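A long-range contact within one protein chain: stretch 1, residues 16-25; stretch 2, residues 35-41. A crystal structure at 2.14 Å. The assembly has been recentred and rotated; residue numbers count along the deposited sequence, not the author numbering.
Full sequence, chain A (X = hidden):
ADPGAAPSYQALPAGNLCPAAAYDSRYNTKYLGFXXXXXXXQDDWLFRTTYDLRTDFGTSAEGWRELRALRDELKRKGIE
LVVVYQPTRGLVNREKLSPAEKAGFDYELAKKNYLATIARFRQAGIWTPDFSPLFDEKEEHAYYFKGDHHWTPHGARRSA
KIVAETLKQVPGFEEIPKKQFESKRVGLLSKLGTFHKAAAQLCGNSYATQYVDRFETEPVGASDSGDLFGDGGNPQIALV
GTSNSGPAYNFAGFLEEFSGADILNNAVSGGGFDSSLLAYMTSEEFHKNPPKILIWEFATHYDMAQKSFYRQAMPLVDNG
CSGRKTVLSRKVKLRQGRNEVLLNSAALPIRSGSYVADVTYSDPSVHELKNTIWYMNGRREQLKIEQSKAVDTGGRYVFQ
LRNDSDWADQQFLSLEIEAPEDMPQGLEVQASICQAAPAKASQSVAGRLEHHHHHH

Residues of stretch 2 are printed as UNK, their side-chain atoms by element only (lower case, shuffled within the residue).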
ATOM      1  N   ASN A  16       4.349  34.351  -2.168  1.00 97.79           N
ATOM      2  CA  ASN A  16       3.794  34.304  -3.515  1.00 90.59           C
ATOM      3  C   ASN A  16       2.382  33.722  -3.516  1.00 82.72           C
ATOM      4  O   ASN A  16       1.564  34.044  -4.378  1.00 82.97           O
ATOM      5  CB  ASN A  16       4.707  33.490  -4.435  1.00 90.59           C
ATOM      6  CG  ASN A  16       4.296  33.576  -5.894  1.00 89.04           C
ATOM      7  OD1 ASN A  16       3.853  34.624  -6.368  1.00 86.81           O
ATOM      8  ND2 ASN A  16       4.438  32.468  -6.615  1.00 83.39           N
ATOM      9  N   LEU A  17       2.109  32.858  -2.543  1.00 73.04           N
ATOM     10  CA  LEU A  17       0.776  32.296  -2.349  1.00 60.28           C
ATOM     11  C   LEU A  17      -0.214  33.354  -1.892  1.00 53.07           C
ATOM     12  O   LEU A  17       0.147  34.283  -1.169  1.00 48.08           O
ATOM     13  CB  LEU A  17       0.806  31.199  -1.287  1.00 53.13           C
ATOM     14  CG  LEU A  17       1.250  29.814  -1.716  1.00 52.08           C
ATOM     15  CD1 LEU A  17       1.421  28.955  -0.482  1.00 53.11           C
ATOM     16  CD2 LEU A  17       0.210  29.234  -2.643  1.00 40.85           C
ATOM     17  N   CYS A  18      -1.473  33.192  -2.280  1.00 44.27           N
ATOM     18  CA  CYS A  18      -2.510  34.107  -1.816  1.00 49.94           C
ATOM     19  C   CYS A  18      -2.829  33.812  -0.344  1.00 55.04           C
ATOM     20  O   CYS A  18      -2.686  32.679   0.095  1.00 58.07           O
ATOM     21  CB  CYS A  18      -3.758  34.008  -2.706  1.00 37.27           C
ATOM     22  SG  CYS A  18      -4.662  32.448  -2.618  1.00 55.56           S
ATOM     23  N   PRO A  19      -3.244  34.838   0.420  1.00 56.47           N
ATOM     24  CA  PRO A  19      -3.558  34.717   1.852  1.00 54.95           C
ATOM     25  C   PRO A  19      -4.522  33.570   2.187  1.00 50.02           C
ATOM     26  O   PRO A  19      -4.373  32.942   3.235  1.00 50.11           O
ATOM     27  CB  PRO A  19      -4.243  36.050   2.171  1.00 59.99           C
ATOM     28  CG  PRO A  19      -3.759  36.996   1.138  1.00 60.44           C
ATOM     29  CD  PRO A  19      -3.512  36.196  -0.093  1.00 61.88           C
ATOM     30  N   ALA A  20      -5.491  33.307   1.307  1.00 43.62           N
ATOM     31  CA  ALA A  20      -6.505  32.280   1.550  1.00 43.94           C
ATOM     32  C   ALA A  20      -5.868  30.914   1.744  1.00 52.13           C
ATOM     33  O   ALA A  20      -6.414  30.053   2.438  1.00 56.57           O
ATOM     34  CB  ALA A  20      -7.493  32.225   0.402  1.00 34.01           C
ATOM     35  N   ALA A  21      -4.703  30.729   1.130  1.00 48.59           N
ATOM     36  CA  ALA A  21      -4.001  29.455   1.172  1.00 36.94           C
ATOM     37  C   ALA A  21      -3.534  29.091   2.570  1.00 42.06           C
ATOM     38  O   ALA A  21      -3.209  27.925   2.830  1.00 45.36           O
ATOM     39  CB  ALA A  21      -2.820  29.474   0.215  1.00 40.54           C
ATOM     40  N   ALA A  22      -3.492  30.065   3.481  1.00 42.99           N
ATOM     41  CA  ALA A  22      -2.957  29.769   4.816  1.00 38.74           C
ATOM     42  C   ALA A  22      -3.957  29.126   5.804  1.00 41.04           C
ATOM     43  O   ALA A  22      -3.595  28.844   6.933  1.00 45.70           O
ATOM     44  CB  ALA A  22      -2.357  31.023   5.424  1.00 45.30           C
ATOM     45  N   TYR A  23      -5.210  28.910   5.397  1.00 45.37           N
ATOM     46  CA  TYR A  23      -6.237  28.465   6.351  1.00 42.56           C
ATOM     47  C   TYR A  23      -6.714  27.054   6.084  1.00 35.60           C
ATOM     48  O   TYR A  23      -7.205  26.762   4.999  1.00 40.28           O
ATOM     49  CB  TYR A  23      -7.432  29.431   6.357  1.00 40.78           C
ATOM     50  CG  TYR A  23      -6.984  30.857   6.497  1.00 41.26           C
ATOM     51  CD1 TYR A  23      -6.215  31.252   7.582  1.00 44.96           C
ATOM     52  CD2 TYR A  23      -7.298  31.801   5.534  1.00 47.38           C
ATOM     53  CE1 TYR A  23      -5.778  32.547   7.707  1.00 45.44           C
ATOM     54  CE2 TYR A  23      -6.866  33.107   5.651  1.00 46.14           C
ATOM     55  CZ  TYR A  23      -6.107  33.472   6.740  1.00 44.00           C
ATOM     56  OH  TYR A  23      -5.682  34.773   6.866  1.00 46.20           O
ATOM     57  N   ASP A  24      -6.578  26.185   7.086  1.00 41.06           N
ATOM     58  CA  ASP A  24      -6.936  24.774   6.927  1.00 44.31           C
ATOM     59  C   ASP A  24      -8.374  24.599   6.475  1.00 45.99           C
ATOM     60  O   ASP A  24      -8.674  23.696   5.699  1.00 53.13           O
ATOM     61  CB  ASP A  24      -6.695  23.984   8.214  1.00 42.31           C
ATOM     62  CG  ASP A  24      -5.226  23.770   8.499  1.00 50.23           C
ATOM     63  OD1 ASP A  24      -4.401  24.062   7.614  1.00 57.47           O
ATOM     64  OD2 ASP A  24      -4.892  23.300   9.603  1.00 57.01           O
ATOM     65  N   SER A  25      -9.257  25.481   6.935  1.00 41.43           N
ATOM     66  CA  SER A  25     -10.670  25.372   6.589  1.00 49.84           C
ATOM     67  C   SER A  25     -10.944  25.680   5.113  1.00 53.98           C
ATOM     68  O   SER A  25     -11.999  25.343   4.585  1.00 58.83           O
ATOM     69  CB  SER A  25     -11.506  26.279   7.488  1.00 57.62           C
ATOM     70  OG  SER A  25     -10.937  27.575   7.551  1.00 62.44           O
ATOM     71  N   UNK A  35      -3.749  18.608   0.432  1.00 34.61           N
ATOM     72  CA  UNK A  35      -2.734  19.667   0.432  1.00 33.78           C
ATOM     73  C   UNK A  35      -2.712  20.541   1.693  1.00 38.04           C
ATOM     74  O   UNK A  35      -1.935  21.486   1.784  1.00 38.19           O
ATOM     75  c   UNK A  35      -1.880  18.560  -3.879  1.00 39.06           C
ATOM     76  c   UNK A  35      -2.969  19.767  -2.085  1.00 32.56           C
ATOM     77  c   UNK A  35      -3.113  18.283  -4.459  1.00 37.30           C
ATOM     78  c   UNK A  35      -1.814  19.296  -2.693  1.00 29.62           C
ATOM     79  c   UNK A  35      -2.891  20.544  -0.805  1.00 32.67           C
ATOM     80  c   UNK A  35      -4.196  19.490  -2.672  1.00 32.87           C
ATOM     81  c   UNK A  35      -4.272  18.749  -3.853  1.00 39.45           C
ATOM     82  N   UNK A  36      -3.556  20.206   2.663  1.00 35.94           N
ATOM     83  CA  UNK A  36      -3.790  21.037   3.843  1.00 29.73           C
ATOM     84  C   UNK A  36      -2.579  21.266   4.756  1.00 34.75           C
ATOM     85  O   UNK A  36      -1.985  20.303   5.225  1.00 36.41           O
ATOM     86  o   UNK A  36      -5.927  19.902   3.841  1.00 42.34           O
ATOM     87  c   UNK A  36      -5.454  21.357   5.714  1.00 43.29           C
ATOM     88  c   UNK A  36      -4.886  20.381   4.702  1.00 38.85           C
ATOM     89  N   UNK A  37      -2.166  22.520   4.968  1.00 34.90           N
ATOM     90  CA  UNK A  37      -2.441  23.632   4.071  1.00 33.80           C
ATOM     91  C   UNK A  37      -1.075  24.020   3.464  1.00 39.53           C
ATOM     92  O   UNK A  37      -0.023  23.665   4.016  1.00 32.58           O
ATOM     93  c   UNK A  37      -1.389  26.288   7.628  1.00 38.15           C
ATOM     94  c   UNK A  37      -2.221  25.590   5.710  1.00 43.37           C
ATOM     95  c   UNK A  37      -1.255  26.505   5.448  1.00 39.39           C
ATOM     96  n   UNK A  37      -0.748  26.916   6.657  1.00 34.74           N
ATOM     97  n   UNK A  37      -2.288  25.488   7.084  1.00 43.32           N
ATOM     98  c   UNK A  37      -3.122  24.810   4.795  1.00 34.98           C
ATOM     99  N   UNK A  38      -1.080  24.723   2.333  1.00 34.96           N
ATOM    100  CA  UNK A  38       0.166  24.971   1.598  1.00 35.41           C
ATOM    101  C   UNK A  38       0.905  26.192   2.105  1.00 35.74           C
ATOM    102  O   UNK A  38       0.289  27.213   2.374  1.00 37.91           O
ATOM    103  c   UNK A  38      -1.279  24.351  -1.940  1.00 32.22           C
ATOM    104  c   UNK A  38       0.398  22.832  -0.811  1.00 31.56           C
ATOM    105  c   UNK A  38      -0.687  23.913  -0.606  1.00 37.52           C
ATOM    106  c   UNK A  38      -0.110  25.136   0.104  1.00 32.01           C
ATOM    107  N   UNK A  39       2.221  26.065   2.263  1.00 39.36           N
ATOM    108  CA  UNK A  39       3.082  27.194   2.591  1.00 40.85           C
ATOM    109  C   UNK A  39       4.211  27.311   1.565  1.00 42.94           C
ATOM    110  O   UNK A  39       4.694  26.310   1.033  1.00 42.65           O
ATOM    111  c   UNK A  39       3.657  27.129   4.026  1.00 35.32           C
ATOM    112  c   UNK A  39       4.495  25.881   4.230  1.00 38.74           C
ATOM    113  c   UNK A  39       2.543  27.191   5.044  1.00 35.45           C
ATOM    114  N   UNK A  40       4.600  28.550   1.290  1.00 37.59           N
ATOM    115  CA  UNK A  40       5.584  28.880   0.269  1.00 41.22           C
ATOM    116  C   UNK A  40       6.954  28.861   0.893  1.00 35.49           C
ATOM    117  O   UNK A  40       7.244  29.647   1.793  1.00 43.64           O
ATOM    118  n   UNK A  40       7.005  29.256  -3.077  1.00 71.57           N
ATOM    119  c   UNK A  40       6.086  30.144  -2.695  1.00 71.63           C
ATOM    120  c   UNK A  40       6.300  30.784  -1.324  1.00 64.47           C
ATOM    121  o   UNK A  40       5.110  30.442  -3.401  1.00 64.30           O
ATOM    122  c   UNK A  40       5.309  30.294  -0.277  1.00 50.29           C
ATOM    123  N   UNK A  41       7.810  27.962   0.429  1.00 45.12           N
ATOM    124  CA  UNK A  41       9.166  27.908   0.960  1.00 43.10           C
ATOM    125  C   UNK A  41      10.135  28.584  -0.005  1.00 45.12           C
ATOM    126  O   UNK A  41       9.741  29.444  -0.792  1.00 47.59           O
ATOM    127  c   UNK A  41       9.571  26.480   1.241  1.00 44.54           C
TER

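Position 35 carries seven side-chain carbons and no heteroatom: one carbon leads to a closed ring of six, and the whole side chain stays out of reach of stretch 1. No oxygen is attached to the ring, so the residue is Phe35.

Position 36 has three side-chain atoms, a carbon bearing one oxygen and one carbon, and that terminal carbon lies 3.5 Å from Asp24 OD1, a van der Waals approach. The beta-branched hydroxyl pattern identifies Thr36.

Position 37 shows one carbon followed by a five-membered ring of three carbons and two nitrogens, an imidazole, and one ring nitrogen sits 2.6 Å from Asp24 OD1. The residue is His37, and the peptide bond before it is cis. Its CA-to-CB bond points toward stretch 1, with chi1 at 73° (p). His37 ND1 donates to Asp24 OD1 with an N-H...acceptor angle of 148°, and the acceptor lies at the ring edge, near its plane, as a nitrogen donor requires. Ala22 O lies over one face, 3.4 Å from His37 NE2, but the angle is too poor for a hydrogen bond.

Position 38 has four side-chain carbons forked at the second. Its CA-to-CB bond runs sideways, and its CB lies 4.2 Å from Leu17 CD1; the same methyl, Leu17 CD1, is 3.5 Å from the backbone O of position 38. The fork marks Leu38.

Position 39 has three side-chain carbons branching at the first. The CA-to-CB bond points away, so the contact here is with backbone: Leu17 CD1 is 3.8 Å from the C atom of position 39. The branching gives Val39.

Position 40 offers three carbons in a row, the third carrying one oxygen and one nitrogen. Its CA-to-CB bond points toward stretch 1; the amide oxygen lies 3.2 Å from Asn16 CB, and Leu17 CD1 is 4.1 Å from the CB of position 40. A terminal amide after two methylenes is Gln40, whose OE1 is hydrogen-bonded elsewhere in the structure.

Position 41 has a single side-chain carbon, out of reach of stretch 1, giving Ala41.

The contact therefore has two differently built ends. Near Leu17, a methyl packs along strand 38-40, meeting both backbone and the CB atoms of Leu38 and Gln40. At the other end, beyond the 3-10 segment 19-22, Asp24 anchors the imidazole through the sole hydrogen bond between the stretches. Between them, Ala21 O comes within 3.6 Å of His37 CD2. Together the stretches bury 448 Å², summed over both sides.

Stretch 2, residues 35-41: FTHLVQA
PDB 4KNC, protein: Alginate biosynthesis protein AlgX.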